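Local coordinates for protein putative dehydratase (Mesorhizobium loti, PDB 2POZ) that is of uncharacterised function but, as a member of the mandelate racemase/muconate lactonizing enzyme family of the enolase superfamily, probably acts as a lyase, at residues 154-160 / 200-206. Sequence-based numbering, arbitrary orientation.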
loop_
_atom_site.group_PDB
_atom_site.type_symbol
_atom_site.label_atom_id
_atom_site.label_comp_id
_atom_site.label_asym_id
_atom_site.label_seq_id
_atom_site.Cartn_x
_atom_site.Cartn_y
_atom_site.Cartn_z
ATOM N N GLY A 154 -7.866 -42.257 1.488
ATOM C CA GLY A 154 -8.780 -41.578 0.586
ATOM C C GLY A 154 -8.122 -40.330 0.031
ATOM O O GLY A 154 -8.746 -39.534 -0.670
ATOM N N ALA A 155 -6.843 -40.161 0.347
ATOM C CA ALA A 155 -6.095 -39.001 -0.105
ATOM C C ALA A 155 -4.612 -39.338 -0.229
ATOM O O ALA A 155 -4.045 -40.051 0.604
ATOM C CB ALA A 155 -6.303 -37.845 0.869
ATOM N N LEU A 156 -3.989 -38.814 -1.276
ATOM C CA LEU A 156 -2.581 -39.074 -1.542
ATOM C C LEU A 156 -1.821 -37.800 -1.895
ATOM O O LEU A 156 -2.327 -36.953 -2.635
ATOM C CB LEU A 156 -2.447 -40.046 -2.724
ATOM C CG LEU A 156 -3.199 -41.377 -2.708
ATOM C CD1 LEU A 156 -3.119 -42.001 -4.100
ATOM C CD2 LEU A 156 -2.610 -42.312 -1.659
ATOM N N LYS A 157 -0.609 -37.665 -1.365
ATOM C CA LYS A 157 0.230 -36.518 -1.697
ATOM C C LYS A 157 1.470 -37.036 -2.409
ATOM O O LYS A 157 1.996 -38.094 -2.057
ATOM C CB LYS A 157 0.671 -35.735 -0.450
ATOM C CG LYS A 157 1.415 -34.445 -0.833
ATOM C CD LYS A 157 1.688 -33.514 0.350
ATOM C CE LYS A 157 2.990 -33.846 1.055
ATOM N NZ LYS A 157 3.190 -32.950 2.243
ATOM N N PHE A 158 1.941 -36.296 -3.410
ATOM C CA PHE A 158 3.135 -36.712 -4.134
ATOM C C PHE A 158 3.863 -35.547 -4.792
ATOM O O PHE A 158 3.277 -34.503 -5.071
ATOM C CB PHE A 158 2.781 -37.786 -5.178
ATOM C CG PHE A 158 1.791 -37.331 -6.215
ATOM C CD1 PHE A 158 2.196 -37.093 -7.523
ATOM C CD2 PHE A 158 0.447 -37.155 -5.887
ATOM C CE1 PHE A 158 1.280 -36.682 -8.497
ATOM C CE2 PHE A 158 -0.475 -36.744 -6.851
ATOM C CZ PHE A 158 -0.057 -36.509 -8.161
ATOM N N TYR A 159 5.158 -35.748 -5.015
ATOM C CA TYR A 159 6.044 -34.766 -5.638
ATOM C C TYR A 159 6.230 -35.251 -7.076
ATOM O O TYR A 159 6.854 -36.282 -7.311
ATOM C CB TYR A 159 7.379 -34.763 -4.879
ATOM C CG TYR A 159 8.450 -33.861 -5.446
ATOM C CD1 TYR A 159 8.320 -32.468 -5.404
ATOM C CD2 TYR A 159 9.611 -34.400 -6.007
ATOM C CE1 TYR A 159 9.323 -31.633 -5.902
ATOM C CE2 TYR A 159 10.622 -33.576 -6.508
ATOM C CZ TYR A 159 10.470 -32.193 -6.448
ATOM O OH TYR A 159 11.478 -31.384 -6.911
ATOM N N PRO A 160 5.690 -34.513 -8.059
ATOM C CA PRO A 160 5.809 -34.920 -9.462
ATOM C C PRO A 160 6.973 -34.341 -10.253
ATOM O O PRO A 160 7.085 -34.589 -11.457
ATOM C CB PRO A 160 4.482 -34.465 -10.040
ATOM C CG PRO A 160 4.331 -33.108 -9.387
ATOM C CD PRO A 160 4.742 -33.388 -7.925
ATOM N N ILE A 200 -10.589 -40.017 -5.166
ATOM C CA ILE A 200 -9.429 -39.828 -4.308
ATOM C C ILE A 200 -8.932 -38.384 -4.325
ATOM O O ILE A 200 -8.805 -37.771 -5.387
ATOM C CB ILE A 200 -8.276 -40.772 -4.729
ATOM C CG1 ILE A 200 -8.720 -42.231 -4.584
ATOM C CG2 ILE A 200 -7.032 -40.495 -3.887
ATOM C CD1 ILE A 200 -9.071 -42.649 -3.157
ATOM N N GLU A 201 -8.668 -37.837 -3.144
ATOM C CA GLU A 201 -8.171 -36.473 -3.044
ATOM C C GLU A 201 -6.675 -36.517 -3.327
ATOM O O GLU A 201 -5.953 -37.344 -2.777
ATOM C CB GLU A 201 -8.418 -35.908 -1.640
ATOM C CG GLU A 201 -9.857 -36.036 -1.175
ATOM C CD GLU A 201 -10.106 -35.388 0.176
ATOM O OE1 GLU A 201 -9.297 -35.602 1.109
ATOM O OE2 GLU A 201 -11.122 -34.673 0.309
ATOM N N LEU A 202 -6.210 -35.629 -4.193
ATOM C CA LEU A 202 -4.800 -35.596 -4.534
ATOM C C LEU A 202 -4.147 -34.278 -4.128
ATOM O O LEU A 202 -4.669 -33.200 -4.405
ATOM C CB LEU A 202 -4.619 -35.810 -6.037
ATOM C CG LEU A 202 -5.167 -37.129 -6.593
ATOM C CD1 LEU A 202 -4.909 -37.188 -8.092
ATOM C CD2 LEU A 202 -4.508 -38.303 -5.886
HETATM N N MSE A 203 -3.008 -34.377 -3.460
HETATM C CA MSE A 203 -2.268 -33.191 -3.058
HETATM C C MSE A 203 -0.965 -33.211 -3.847
HETATM O O MSE A 203 -0.281 -34.231 -3.912
HETATM C CB MSE A 203 -1.964 -33.205 -1.555
HETATM C CG MSE A 203 -3.171 -33.005 -0.644
HETATM SE SE MSE A 203 -4.421 -34.507 -0.614
HETATM C CE MSE A 203 -5.489 -33.965 0.924
ATOM N N VAL A 204 -0.632 -32.088 -4.463
ATOM C CA VAL A 204 0.590 -31.996 -5.240
ATOM C C VAL A 204 1.616 -31.121 -4.520
ATOM O O VAL A 204 1.404 -29.921 -4.320
ATOM C CB VAL A 204 0.305 -31.413 -6.647
ATOM C CG1 VAL A 204 1.604 -31.086 -7.358
ATOM C CG2 VAL A 204 -0.489 -32.422 -7.468
ATOM N N ASP A 205 2.721 -31.738 -4.117
ATOM C CA ASP A 205 3.804 -31.027 -3.443
ATOM C C ASP A 205 4.859 -30.663 -4.488
ATOM O O ASP A 205 5.400 -31.545 -5.163
ATOM C CB ASP A 205 4.409 -31.916 -2.347
ATOM C CG ASP A 205 5.662 -31.309 -1.712
ATOM O OD1 ASP A 205 5.856 -30.075 -1.782
ATOM O OD2 ASP A 205 6.453 -32.078 -1.132
ATOM N N LEU A 206 5.124 -29.366 -4.640
ATOM C CA LEU A 206 6.117 -28.905 -5.602
ATOM C C LEU A 206 7.473 -28.692 -4.929
ATOM O O LEU A 206 8.490 -28.505 -5.596
ATOM C CB LEU A 206 5.645 -27.615 -6.286
ATOM C CG LEU A 206 4.324 -27.740 -7.060
ATOM C CD1 LEU A 206 4.057 -26.453 -7.844
ATOM C CD2 LEU A 206 4.385 -28.934 -8.010
HETATM O O HOH W 1 11.374 -28.709 -6.098
#
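On the side facing helix 179-196, Leu156, Phe158, Leu202 and Val204 form an apolar layer, bulky enough to fill the space between sheet and helix: Leu156 CB lies 4.2 Å from Leu202 CD2, and the Phe158 ring reaches across, its edge at Leu202 CB and its CZ 4.2 Å from Val204 CG2. Pro160 CD extends this layer to Val204 CG1 at 3.9 Å. On the opposite face the small Ala155 sits beside the flexible selenomethionine Met203, Ala155 CB being 4.0 Å from Met203 CE.

Between the faces the backbones pair as parallel neighbours, 16° apart. The residues of 154-160 alternate: Leu156 and Phe158 each bond through both N and O, as Leu156 N to Glu201 O (2.9 Å) and Met203 N to Leu156 O (2.8 Å), whereas Ala155 and Lys157 bond outward to Ala128.

The long side chain of Lys157 carries its amine into the barrel interior, to salt bridges with Glu231 and Glu332; Glu201 forms one with Arg125. At the C-terminal end a water joins Tyr159 OH (2.8 Å), also hydrogen-bonded to Val172 N, to Leu206 O (2.9 Å).

This is the beta-alpha-beta crossover of a TIM-type barrel: helix 179-196 covers the Leu202 face, strand 227-231 continues the sheet beyond 201-205, and strand 123-128 flanks 155-158.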